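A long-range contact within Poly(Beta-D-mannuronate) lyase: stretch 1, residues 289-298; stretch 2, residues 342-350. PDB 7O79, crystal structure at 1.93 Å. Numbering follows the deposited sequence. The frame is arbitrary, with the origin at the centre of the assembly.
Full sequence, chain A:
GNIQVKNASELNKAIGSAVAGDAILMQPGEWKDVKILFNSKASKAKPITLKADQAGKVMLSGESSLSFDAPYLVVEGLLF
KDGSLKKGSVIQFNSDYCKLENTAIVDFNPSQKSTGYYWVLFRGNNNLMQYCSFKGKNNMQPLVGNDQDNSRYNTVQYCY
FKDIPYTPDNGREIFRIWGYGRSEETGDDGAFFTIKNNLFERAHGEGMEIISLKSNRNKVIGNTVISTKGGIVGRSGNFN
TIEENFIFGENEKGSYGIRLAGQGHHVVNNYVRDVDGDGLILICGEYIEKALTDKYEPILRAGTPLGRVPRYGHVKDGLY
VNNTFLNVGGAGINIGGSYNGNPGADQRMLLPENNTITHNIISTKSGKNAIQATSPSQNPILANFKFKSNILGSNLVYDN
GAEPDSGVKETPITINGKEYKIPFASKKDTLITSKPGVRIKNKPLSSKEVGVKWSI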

ATOM      1  N   GLU A 289      -9.712  27.529  -1.572  1.00 26.52           N
ATOM      2  CA  GLU A 289      -9.447  28.842  -0.998  1.00 26.26           C
ATOM      3  C   GLU A 289     -10.740  29.603  -0.757  1.00 26.18           C
ATOM      4  O   GLU A 289     -10.860  30.334   0.232  1.00 24.72           O
ATOM      5  CB  GLU A 289      -8.510  29.642  -1.904  1.00 27.97           C
ATOM      6  CG  GLU A 289      -8.149  31.039  -1.368  1.00 32.83           C
ATOM      7  CD  GLU A 289      -7.549  31.016   0.038  1.00 43.81           C
ATOM      8  OE1 GLU A 289      -8.153  31.620   0.956  1.00 49.91           O
ATOM      9  OE2 GLU A 289      -6.496  30.371   0.239  1.00 45.46           O
ATOM     10  N   LYS A 290     -11.715  29.444  -1.643  1.00 24.91           N
ATOM     11  CA  LYS A 290     -13.025  30.059  -1.457  1.00 26.66           C
ATOM     12  C   LYS A 290     -14.055  29.260  -2.244  1.00 24.36           C
ATOM     13  O   LYS A 290     -13.715  28.397  -3.059  1.00 24.50           O
ATOM     14  CB  LYS A 290     -13.007  31.526  -1.889  1.00 28.03           C
ATOM     15  CG  LYS A 290     -13.000  31.721  -3.371  1.00 27.61           C
ATOM     16  CD  LYS A 290     -12.692  33.164  -3.740  1.00 33.69           C
ATOM     17  N   ALA A 291     -15.327  29.551  -1.984  1.00 23.37           N
ATOM     18  CA  ALA A 291     -16.403  28.910  -2.724  1.00 23.91           C
ATOM     19  C   ALA A 291     -16.527  29.562  -4.096  1.00 25.58           C
ATOM     20  O   ALA A 291     -16.707  30.781  -4.193  1.00 25.34           O
ATOM     21  CB  ALA A 291     -17.723  29.006  -1.957  1.00 26.44           C
ATOM     22  N   LEU A 292     -16.421  28.749  -5.156  1.00 24.32           N
ATOM     23  CA  LEU A 292     -16.577  29.253  -6.518  1.00 22.79           C
ATOM     24  C   LEU A 292     -18.047  29.379  -6.903  1.00 25.11           C
ATOM     25  O   LEU A 292     -18.381  30.176  -7.783  1.00 25.55           O
ATOM     26  CB  LEU A 292     -15.860  28.332  -7.508  1.00 23.50           C
ATOM     27  CG  LEU A 292     -14.337  28.244  -7.394  1.00 27.31           C
ATOM     28  CD1 LEU A 292     -13.791  27.266  -8.440  1.00 29.48           C
ATOM     29  CD2 LEU A 292     -13.722  29.637  -7.553  1.00 24.98           C
ATOM     30  N   THR A 293     -18.917  28.574  -6.282  1.00 27.04           N
ATOM     31  CA  THR A 293     -20.369  28.658  -6.407  1.00 27.01           C
ATOM     32  C   THR A 293     -20.995  28.459  -5.035  1.00 24.53           C
ATOM     33  O   THR A 293     -20.340  28.022  -4.084  1.00 23.45           O
ATOM     34  CB  THR A 293     -20.960  27.590  -7.344  1.00 26.87           C
ATOM     35  OG1 THR A 293     -21.063  26.364  -6.610  1.00 28.08           O
ATOM     36  CG2 THR A 293     -20.095  27.374  -8.590  1.00 28.47           C
ATOM     37  N   ASP A 294     -22.301  28.719  -4.952  1.00 26.25           N
ATOM     38  CA  ASP A 294     -23.006  28.542  -3.686  1.00 28.35           C
ATOM     39  C   ASP A 294     -23.171  27.086  -3.292  1.00 25.74           C
ATOM     40  O   ASP A 294     -23.669  26.822  -2.193  1.00 26.24           O
ATOM     41  CB  ASP A 294     -24.378  29.206  -3.753  1.00 29.03           C
ATOM     42  CG  ASP A 294     -24.268  30.699  -3.878  1.00 30.08           C
ATOM     43  OD1 ASP A 294     -23.282  31.232  -3.350  1.00 27.08           O
ATOM     44  OD2 ASP A 294     -25.146  31.341  -4.490  1.00 35.68           O
ATOM     45  N   LYS A 295     -22.771  26.146  -4.150  1.00 24.79           N
ATOM     46  CA  LYS A 295     -23.023  24.729  -3.914  1.00 28.05           C
ATOM     47  C   LYS A 295     -21.861  24.002  -3.250  1.00 26.30           C
ATOM     48  O   LYS A 295     -22.022  22.828  -2.887  1.00 24.73           O
ATOM     49  CB  LYS A 295     -23.376  24.030  -5.236  1.00 28.91           C
ATOM     50  CG  LYS A 295     -24.520  24.730  -5.973  1.00 30.93           C
ATOM     51  CD  LYS A 295     -25.356  23.763  -6.761  1.00 35.40           C
ATOM     52  CE  LYS A 295     -26.598  24.462  -7.353  1.00 42.89           C
ATOM     53  NZ  LYS A 295     -27.403  25.162  -6.305  1.00 46.01           N
ATOM     54  N   TYR A 296     -20.718  24.667  -3.073  1.00 23.30           N
ATOM     55  CA  TYR A 296     -19.527  24.029  -2.517  1.00 23.79           C
ATOM     56  C   TYR A 296     -19.807  23.444  -1.143  1.00 24.42           C
ATOM     57  O   TYR A 296     -20.291  24.142  -0.248  1.00 23.93           O
ATOM     58  CB  TYR A 296     -18.386  25.045  -2.459  1.00 23.48           C
ATOM     59  CG  TYR A 296     -17.080  24.542  -1.872  1.00 23.15           C
ATOM     60  CD1 TYR A 296     -16.582  23.284  -2.172  1.00 23.76           C
ATOM     61  CD2 TYR A 296     -16.325  25.357  -1.050  1.00 23.96           C
ATOM     62  CE1 TYR A 296     -15.364  22.843  -1.635  1.00 22.65           C
ATOM     63  CE2 TYR A 296     -15.112  24.937  -0.522  1.00 20.44           C
ATOM     64  CZ  TYR A 296     -14.640  23.692  -0.805  1.00 22.64           C
ATOM     65  OH  TYR A 296     -13.440  23.302  -0.251  1.00 21.69           O
ATOM     66  N   GLU A 297     -19.520  22.143  -0.986  1.00 25.57           N
ATOM     67  CA  GLU A 297     -19.610  21.456   0.299  1.00 24.62           C
ATOM     68  C   GLU A 297     -18.200  21.062   0.724  1.00 25.51           C
ATOM     69  O   GLU A 297     -17.698  19.987   0.342  1.00 24.04           O
ATOM     70  CB  GLU A 297     -20.524  20.227   0.215  1.00 27.17           C
ATOM     71  CG  GLU A 297     -21.904  20.559  -0.378  1.00 34.05           C
ATOM     72  CD  GLU A 297     -22.773  19.323  -0.636  1.00 43.26           C
ATOM     73  OE1 GLU A 297     -24.013  19.479  -0.715  1.00 43.37           O
ATOM     74  OE2 GLU A 297     -22.227  18.199  -0.707  1.00 41.37           O
ATOM     75  N   PRO A 298     -17.521  21.887   1.520  1.00 25.44           N
ATOM     76  CA  PRO A 298     -16.128  21.590   1.873  1.00 24.36           C
ATOM     77  C   PRO A 298     -16.001  20.401   2.806  1.00 24.64           C
ATOM     78  O   PRO A 298     -16.898  20.089   3.592  1.00 24.11           O
ATOM     79  CB  PRO A 298     -15.656  22.881   2.554  1.00 24.38           C
ATOM     80  CG  PRO A 298     -16.908  23.451   3.158  1.00 27.08           C
ATOM     81  CD  PRO A 298     -18.006  23.127   2.156  1.00 26.12           C
ATOM     82  N   ASN A 342     -17.335  21.735 -14.045  1.00 31.44           N
ATOM     83  CA  ASN A 342     -18.541  22.423 -13.589  1.00 31.62           C
ATOM     84  C   ASN A 342     -18.526  22.381 -12.072  1.00 31.49           C
ATOM     85  O   ASN A 342     -19.172  21.517 -11.449  1.00 27.24           O
ATOM     86  CB  ASN A 342     -19.819  21.803 -14.146  1.00 34.24           C
ATOM     87  CG  ASN A 342     -19.925  21.961 -15.646  1.00 37.15           C
ATOM     88  OD1 ASN A 342     -19.727  23.053 -16.187  1.00 42.27           O
ATOM     89  ND2 ASN A 342     -20.254  20.872 -16.329  1.00 43.05           N
ATOM     90  N   PRO A 343     -17.780  23.284 -11.447  1.00 29.10           N
ATOM     91  CA  PRO A 343     -17.688  23.285  -9.984  1.00 29.97           C
ATOM     92  C   PRO A 343     -19.062  23.403  -9.346  1.00 28.80           C
ATOM     93  O   PRO A 343     -19.915  24.165  -9.797  1.00 31.57           O
ATOM     94  CB  PRO A 343     -16.812  24.508  -9.669  1.00 28.76           C
ATOM     95  CG  PRO A 343     -16.582  25.209 -10.983  1.00 36.78           C
ATOM     96  CD  PRO A 343     -16.849  24.235 -12.082  1.00 31.52           C
ATOM     97  N   GLY A 344     -19.273  22.608  -8.308  1.00 29.48           N
ATOM     98  CA  GLY A 344     -20.507  22.635  -7.547  1.00 26.38           C
ATOM     99  C   GLY A 344     -20.194  22.203  -6.135  1.00 29.45           C
ATOM    100  O   GLY A 344     -19.443  22.895  -5.426  1.00 26.46           O
ATOM    101  N   ALA A 345     -20.744  21.051  -5.729  1.00 21.84           N
ATOM    102  CA  ALA A 345     -20.421  20.491  -4.425  1.00 27.09           C
ATOM    103  C   ALA A 345     -18.914  20.279  -4.272  1.00 25.23           C
ATOM    104  O   ALA A 345     -18.357  20.521  -3.196  1.00 22.27           O
ATOM    105  CB  ALA A 345     -21.192  19.184  -4.219  1.00 25.31           C
ATOM    106  N   ASP A 346     -18.233  19.831  -5.330  1.00 28.63           N
ATOM    107  CA  ASP A 346     -16.780  19.758  -5.285  1.00 27.00           C
ATOM    108  C   ASP A 346     -16.212  20.761  -6.274  1.00 26.25           C
ATOM    109  O   ASP A 346     -16.881  21.213  -7.211  1.00 25.09           O
ATOM    110  CB  ASP A 346     -16.241  18.354  -5.619  1.00 21.44           C
ATOM    111  CG  ASP A 346     -16.452  17.964  -7.076  1.00 29.73           C
ATOM    112  OD1 ASP A 346     -15.723  18.512  -7.937  1.00 30.98           O
ATOM    113  OD2 ASP A 346     -17.254  17.050  -7.353  1.00 33.04           O
ATOM    114  N   GLN A 347     -14.946  21.087  -6.072  1.00 25.87           N
ATOM    115  CA  GLN A 347     -14.227  22.019  -6.918  1.00 22.63           C
ATOM    116  C   GLN A 347     -12.973  21.336  -7.465  1.00 23.93           C
ATOM    117  O   GLN A 347     -11.902  21.932  -7.531  1.00 20.41           O
ATOM    118  CB  GLN A 347     -13.919  23.305  -6.137  1.00 21.07           C
ATOM    119  CG  GLN A 347     -15.214  23.902  -5.525  1.00 25.95           C
ATOM    120  CD  GLN A 347     -15.082  25.294  -4.900  1.00 22.67           C
ATOM    121  OE1 GLN A 347     -16.024  26.072  -4.944  1.00 21.96           O
ATOM    122  NE2 GLN A 347     -13.933  25.597  -4.300  1.00 22.99           N
ATOM    123  N   ARG A 348     -13.116  20.053  -7.852  1.00 24.12           N
ATOM    124  CA  ARG A 348     -12.022  19.224  -8.376  1.00 22.51           C
ATOM    125  C   ARG A 348     -11.629  19.608  -9.804  1.00 26.33           C
ATOM    126  O   ARG A 348     -11.844  18.874 -10.778  1.00 26.40           O
ATOM    127  CB  ARG A 348     -12.388  17.750  -8.297  1.00 21.73           C
ATOM    128  CG  ARG A 348     -12.575  17.240  -6.881  1.00 26.00           C
ATOM    129  CD  ARG A 348     -13.333  15.956  -6.953  1.00 26.01           C
ATOM    130  NE  ARG A 348     -12.538  14.942  -7.626  1.00 25.88           N
ATOM    131  CZ  ARG A 348     -12.851  13.656  -7.620  1.00 29.65           C
ATOM    132  NH1 ARG A 348     -13.962  13.265  -6.988  1.00 24.65           N
ATOM    133  NH2 ARG A 348     -12.078  12.780  -8.257  1.00 24.56           N
ATOM    134  N   MET A 349     -10.989  20.755  -9.885  1.00 19.89           N
ATOM    135  CA  MET A 349     -10.595  21.437 -11.100  1.00 23.54           C
ATOM    136  C   MET A 349      -9.152  21.940 -11.157  1.00 26.79           C
ATOM    137  O   MET A 349      -8.801  22.660 -12.102  1.00 25.33           O
ATOM    138  CB  MET A 349     -11.610  22.550 -11.363  1.00 25.07           C
ATOM    139  CG  MET A 349     -11.717  23.488 -10.134  1.00 28.79           C
ATOM    140  SD  MET A 349     -10.538  24.654  -9.681  1.00 30.68           S
ATOM    141  CE  MET A 349     -10.633  25.882 -10.970  1.00 37.14           C
ATOM    142  N   LEU A 350      -8.276  21.509 -10.252  1.00 24.17           N
ATOM    143  CA  LEU A 350      -6.881  21.928 -10.276  1.00 23.42           C
ATOM    144  C   LEU A 350      -6.098  20.959 -11.163  1.00 23.57           C
ATOM    145  O   LEU A 350      -5.838  19.818 -10.776  1.00 23.81           O
ATOM    146  CB  LEU A 350      -6.318  21.992  -8.857  1.00 23.34           C
ATOM    147  CG  LEU A 350      -6.974  23.059  -7.964  1.00 24.77           C
ATOM    148  CD1 LEU A 350      -6.423  22.995  -6.556  1.00 22.56           C
ATOM    149  CD2 LEU A 350      -6.817  24.485  -8.536  1.00 25.57           C
TER
HETATM  150  O   HOH W   1     -18.446  25.200  -6.203  1.00 24.37           O

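The most striking feature of this contact is a single side-chain amide, that of Gln-347, which stands in for a backbone partner to the first stretch. Gln-347 NE2 donates to Lys-290 O (3.1 Å) while Gln-347 OE1 accepts from Leu-292 N (2.7 Å), both bonds nearly linear, so one planar group satisfies a carbonyl and an amide two residues apart. The CA-to-CB bond of Gln-347 points toward the first stretch, and with its m, t conformation the side chain lays CD over one face of the Tyr-296 ring.

A water continues the network: the water O accepts from Thr-293 OG1 (2.9 Å) and donates to Gly-344 O (2.6 Å) and Gln-347 OE1 (2.9 Å). Thr-293 OG1 also accepts from Lys-295 N (3.0 Å), bracing the type I turn from Thr-293 to Tyr-296.

From the end of the turn onward the backbones meet directly, although neither stretch forms a regular strand. Glu-297 N donates to Ala-345 O (3.0 Å). Two CA-H...O contacts involve the turn residues Lys-295 and Tyr-296: Ala-345 CA lies 3.2 Å from Lys-295 O, and Tyr-296 CA lies 3.1 Å from Gly-344 O. Leu-292, whose CA-to-CB bond points toward the second stretch, brings CD1 to 4.3 Å from both Pro-343 CB and Met-349 CE, an apolar contact at about van der Waals distance.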